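Local coordinates for putative P450-like enzyme (Streptomyces himastatinicus ATCC 53653, PDB 5Z9J), which binds heme and probably acts as a cytochrome P450 monooxygenase in bacterial secondary metabolism, at residues Asp57-Arg60 and Leu61-Ile64; Gly88-Asp91 and His92-Pro96. All coordinates share one frame; numbering follows the deposited sequence.

Contact 1 (57-60 with 61-64) comes first along the chain, in the loop between strand 54-55 and helix 68-71, where a 3-10 turn follows an outermost strand of the mixed five-stranded sheet. Contact 2 (88-91 with 92-96) follows at the C-terminal end of helix 82-93, where the chain turns into helix 96-116. The centres of contact 1 and contact 2 lie about 29 Å apart. The nearest atoms of contact 1 and contact 2 are about 16 Å apart, so the two do not touch. They are separate local turns in series within one P450 chain: contact 1 at the surface, with the Thr58 side chain about 8 Å from the heme, contact 2 partly buried, with that of Phe94 about 5 Å from it.

Contact 1. Residues Asp57-Arg60 and Leu61-Ile64; sequences DTMR and LDPI
Leu61 packs against Arg60 and beside the carbonyl oxygen of Thr58, at the end of a short 3-10 turn. Its methyl CD2 sits over one face of the Arg60 guanidinium, offset toward the rim and 3.7 Å from Arg60 NH2. Arg60 gets there with an extended chain that bends at chi3 (72°), bringing a face of the guanidinium under the leucine methyl. NH1 of Arg60 forms a salt bridge with Asp305, a residue the Leu61 side chain also touches, along with Leu307 of strand 307-310. Leu61 CB lies 3.6 Å from Thr58 O. That oxygen is gripped twice: by the backbone N of Leu61, 3.1 Å from Thr58 O in a nearly straight bond (165°), and by a water that donates to it and also to Asp62 OD1. An alanine in place of Leu61 would probably uncover the face of the Arg60 guanidinium and open a gap beside Leu307, leaving the arginine freer to turn about its salt bridge. One residue on, Asp62 N bonds to Met59 O at 3.1 Å. The Asp62 carboxylate turns back over Met59, with Asp62 OD2 3.7 Å from Met59 CG; the two side chains cross at about a right angle. Successive i to i+3 backbone bonds, begun by Arg60 N to Asp57 O at 3.3 Å, are the signature of a 3-10 helix, here a surface turn leaving strand 54-55 and leaning through Thr58 and Leu61 on strand 307-310.

Contact 2. Residues Gly88-Asp91 and His92-Pro96; sequences GLVD and HAFTP
Val90 and Phe94 meet one helical turn apart, through both apolar and backbone contacts. The apolar contact joins Val90 CG1 to Phe94 CE1 at 4.1 Å, the two side chains lying side by side and pointing the same way. Val90 CG1 is anti to the backbone N (chi1 179°), which turns this branch toward the ring. The ring also meets the backbone by its edge: Val90 O lies in the ring plane, 3.1 Å from Phe94 CD1. Ala93 CB rests 3.2 Å from Leu89 O, while His92 CB approaches Gly88 O.

Backbone hydrogen bonds carry the rest. His92 N reaches Gly88 O at 2.9 Å in a nearly straight bond (166°), and Ala93 N reaches Leu89 O at 2.7 Å, more bent. Phe94 N then bonds to Val90 O at 3.0 Å and weakly to Asp91 O, so a single N-H is shared between i-4 and i-3 carbonyls as the helix runs out. Phe94 is the first residue to leave helical torsions and the centre of an inverse gamma turn, closed by Thr95 N to Ala93 O at 2.6 Å. Thr95 is the N-cap of the next helix, its OG1 making a weak hydrogen bond to Leu98 N.

Among polar side chains, Asp91 OD2 keeps a long, weak ion pair with Arg87, a heme-binding residue. Val90, Asp91 and Phe94 all touch Leu348, next to the heme-ligating Cys347, while Ala93 and Phe94 lean on Leu208, so the joint between helices 82-93 and 96-116 touches the loop carrying Leu348 and helix 208-214.

Contact 1. Residues Asp57-Arg60 and Leu61-Ile64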
loop_
_atom_site.group_PDB
_atom_site.type_symbol
_atom_site.label_atom_id
_atom_site.label_comp_id
_atom_site.label_asym_id
_atom_site.label_seq_id
_atom_site.Cartn_x
_atom_site.Cartn_y
_atom_site.Cartn_z
ATOM N N ASP A 57 -8.663 5.619 13.552
ATOM C CA ASP A 57 -7.785 5.505 14.727
ATOM C C ASP A 57 -8.068 4.201 15.445
ATOM O O ASP A 57 -8.707 4.197 16.496
ATOM C CB ASP A 57 -7.960 6.699 15.665
ATOM C CG ASP A 57 -7.008 6.648 16.867
ATOM O OD1 ASP A 57 -6.065 5.840 16.865
ATOM O OD2 ASP A 57 -7.219 7.406 17.828
ATOM N N THR A 58 -7.610 3.085 14.887
ATOM C CA THR A 58 -7.972 1.771 15.415
ATOM C C THR A 58 -7.318 1.435 16.758
ATOM O O THR A 58 -7.849 0.614 17.529
ATOM C CB THR A 58 -7.622 0.671 14.402
ATOM O OG1 THR A 58 -6.249 0.809 13.996
ATOM C CG2 THR A 58 -8.525 0.766 13.156
ATOM N N MET A 59 -6.180 2.075 17.035
ATOM C CA MET A 59 -5.449 1.899 18.300
ATOM C C MET A 59 -6.268 2.358 19.504
ATOM O O MET A 59 -5.979 2.004 20.655
ATOM C CB MET A 59 -4.105 2.657 18.262
ATOM C CG MET A 59 -3.173 2.311 19.427
ATOM S SD MET A 59 -1.516 3.082 19.414
ATOM C CE MET A 59 -1.901 4.828 19.622
ATOM N N ARG A 60 -7.253 3.215 19.256
ATOM C CA ARG A 60 -8.166 3.629 20.324
ATOM C C ARG A 60 -8.762 2.388 21.043
ATOM O O ARG A 60 -9.026 2.428 22.241
ATOM C CB ARG A 60 -9.290 4.519 19.774
ATOM C CG ARG A 60 -10.298 4.964 20.845
ATOM C CD ARG A 60 -11.409 5.895 20.330
ATOM N NE ARG A 60 -12.385 5.190 19.475
ATOM C CZ ARG A 60 -13.489 4.586 19.924
ATOM N NH1 ARG A 60 -13.742 4.554 21.216
ATOM N NH2 ARG A 60 -14.332 3.981 19.087
ATOM N N LEU A 61 -8.929 1.277 20.330
ATOM C CA LEU A 61 -9.621 0.115 20.906
ATOM C C LEU A 61 -8.680 -0.858 21.602
ATOM O O LEU A 61 -9.122 -1.815 22.226
ATOM C CB LEU A 61 -10.368 -0.657 19.820
ATOM C CG LEU A 61 -11.312 0.082 18.876
ATOM C CD1 LEU A 61 -12.057 -0.926 17.987
ATOM C CD2 LEU A 61 -12.284 0.940 19.648
ATOM N N ASP A 62 -7.377 -0.604 21.519
ATOM C CA ASP A 62 -6.409 -1.529 22.088
ATOM C C ASP A 62 -6.348 -1.315 23.583
ATOM O O ASP A 62 -6.372 -0.171 24.043
ATOM C CB ASP A 62 -5.021 -1.321 21.468
ATOM C CG ASP A 62 -4.943 -1.753 20.010
ATOM O OD1 ASP A 62 -5.813 -2.525 19.568
ATOM O OD2 ASP A 62 -3.988 -1.315 19.302
ATOM N N PRO A 63 -6.246 -2.406 24.357
ATOM C CA PRO A 63 -6.138 -2.261 25.805
ATOM C C PRO A 63 -4.797 -1.612 26.155
ATOM O O PRO A 63 -4.702 -1.001 27.224
ATOM C CB PRO A 63 -6.218 -3.703 26.325
ATOM C CG PRO A 63 -5.789 -4.531 25.206
ATOM C CD PRO A 63 -6.191 -3.813 23.941
ATOM N N ILE A 64 -3.785 -1.772 25.292
ATOM C CA ILE A 64 -2.470 -1.128 25.503
ATOM C C ILE A 64 -2.145 -0.311 24.259
ATOM O O ILE A 64 -2.276 -0.788 23.149
ATOM C CB ILE A 64 -1.343 -2.144 25.769
ATOM C CG1 ILE A 64 -1.632 -2.953 27.030
ATOM C CG2 ILE A 64 0.001 -1.449 25.884
ATOM C CD1 ILE A 64 -0.635 -4.075 27.268
HETATM O O HOH W 1 -7.655 -2.440 17.226
#

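Contact 2. Residues Gly88-Asp91 and His92-Pro96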
loop_
_atom_site.group_PDB
_atom_site.type_symbol
_atom_site.label_atom_id
_atom_site.label_comp_id
_atom_site.label_asym_id
_atom_site.label_seq_id
_atom_site.Cartn_x
_atom_site.Cartn_y
_atom_site.Cartn_z
ATOM N N GLY A 88 -3.115 17.756 4.262
ATOM C CA GLY A 88 -2.898 18.954 3.463
ATOM C C GLY A 88 -1.444 19.391 3.314
ATOM O O GLY A 88 -1.016 19.734 2.201
ATOM N N LEU A 89 -0.664 19.347 4.405
ATOM C CA LEU A 89 0.741 19.796 4.317
ATOM C C LEU A 89 1.534 18.928 3.367
ATOM O O LEU A 89 2.339 19.432 2.588
ATOM C CB LEU A 89 1.504 19.755 5.648
ATOM C CG LEU A 89 1.250 20.488 6.947
ATOM C CD1 LEU A 89 -0.098 20.201 7.397
ATOM C CD2 LEU A 89 2.236 20.079 8.039
ATOM N N VAL A 90 1.286 17.621 3.455
ATOM C CA VAL A 90 2.033 16.624 2.705
ATOM C C VAL A 90 1.649 16.693 1.246
ATOM O O VAL A 90 2.522 16.608 0.370
ATOM C CB VAL A 90 1.781 15.198 3.260
ATOM C CG1 VAL A 90 2.550 14.144 2.457
ATOM C CG2 VAL A 90 2.133 15.137 4.752
ATOM N N ASP A 91 0.340 16.834 0.996
ATOM C CA ASP A 91 -0.177 17.037 -0.364
ATOM C C ASP A 91 0.517 18.241 -0.965
ATOM O O ASP A 91 1.138 18.164 -2.012
ATOM C CB ASP A 91 -1.695 17.306 -0.393
ATOM C CG ASP A 91 -2.555 16.052 -0.197
ATOM O OD1 ASP A 91 -2.083 14.936 -0.471
ATOM O OD2 ASP A 91 -3.746 16.194 0.178
ATOM N N HIS A 92 0.439 19.344 -0.242
ATOM C CA HIS A 92 1.064 20.580 -0.647
ATOM C C HIS A 92 2.560 20.402 -0.846
ATOM O O HIS A 92 3.155 20.985 -1.767
ATOM C CB HIS A 92 0.839 21.678 0.390
ATOM C CG HIS A 92 1.295 23.024 -0.070
ATOM N ND1 HIS A 92 2.568 23.504 0.160
ATOM C CD2 HIS A 92 0.632 24.014 -0.714
ATOM C CE1 HIS A 92 2.677 24.719 -0.346
ATOM N NE2 HIS A 92 1.514 25.054 -0.878
ATOM N N ALA A 93 3.160 19.589 0.028
ATOM C CA ALA A 93 4.595 19.401 0.011
ATOM C C ALA A 93 4.987 18.780 -1.310
ATOM O O ALA A 93 6.012 19.136 -1.885
ATOM C CB ALA A 93 5.043 18.547 1.187
ATOM N N PHE A 94 4.104 17.947 -1.847
ATOM C CA PHE A 94 4.311 17.391 -3.187
ATOM C C PHE A 94 4.130 18.471 -4.216
ATOM O O PHE A 94 3.158 18.430 -4.972
ATOM C CB PHE A 94 3.305 16.288 -3.505
ATOM C CG PHE A 94 3.714 14.931 -3.048
ATOM C CD1 PHE A 94 3.758 14.627 -1.700
ATOM C CD2 PHE A 94 4.031 13.955 -3.966
ATOM C CE1 PHE A 94 4.119 13.365 -1.264
ATOM C CE2 PHE A 94 4.387 12.694 -3.546
ATOM C CZ PHE A 94 4.437 12.397 -2.183
ATOM N N THR A 95 5.057 19.416 -4.263
ATOM C CA THR A 95 4.972 20.535 -5.194
ATOM C C THR A 95 5.059 20.083 -6.635
ATOM O O THR A 95 5.583 19.008 -6.913
ATOM C CB THR A 95 6.080 21.545 -4.950
ATOM O OG1 THR A 95 7.356 20.928 -5.197
ATOM C CG2 THR A 95 5.987 22.084 -3.528
ATOM N N PRO A 96 4.549 20.915 -7.556
ATOM C CA PRO A 96 4.609 20.586 -8.986
ATOM C C PRO A 96 6.028 20.337 -9.523
ATOM O O PRO A 96 6.153 19.539 -10.449
ATOM C CB PRO A 96 4.003 21.837 -9.652
ATOM C CG PRO A 96 3.088 22.403 -8.609
ATOM C CD PRO A 96 3.786 22.154 -7.305
#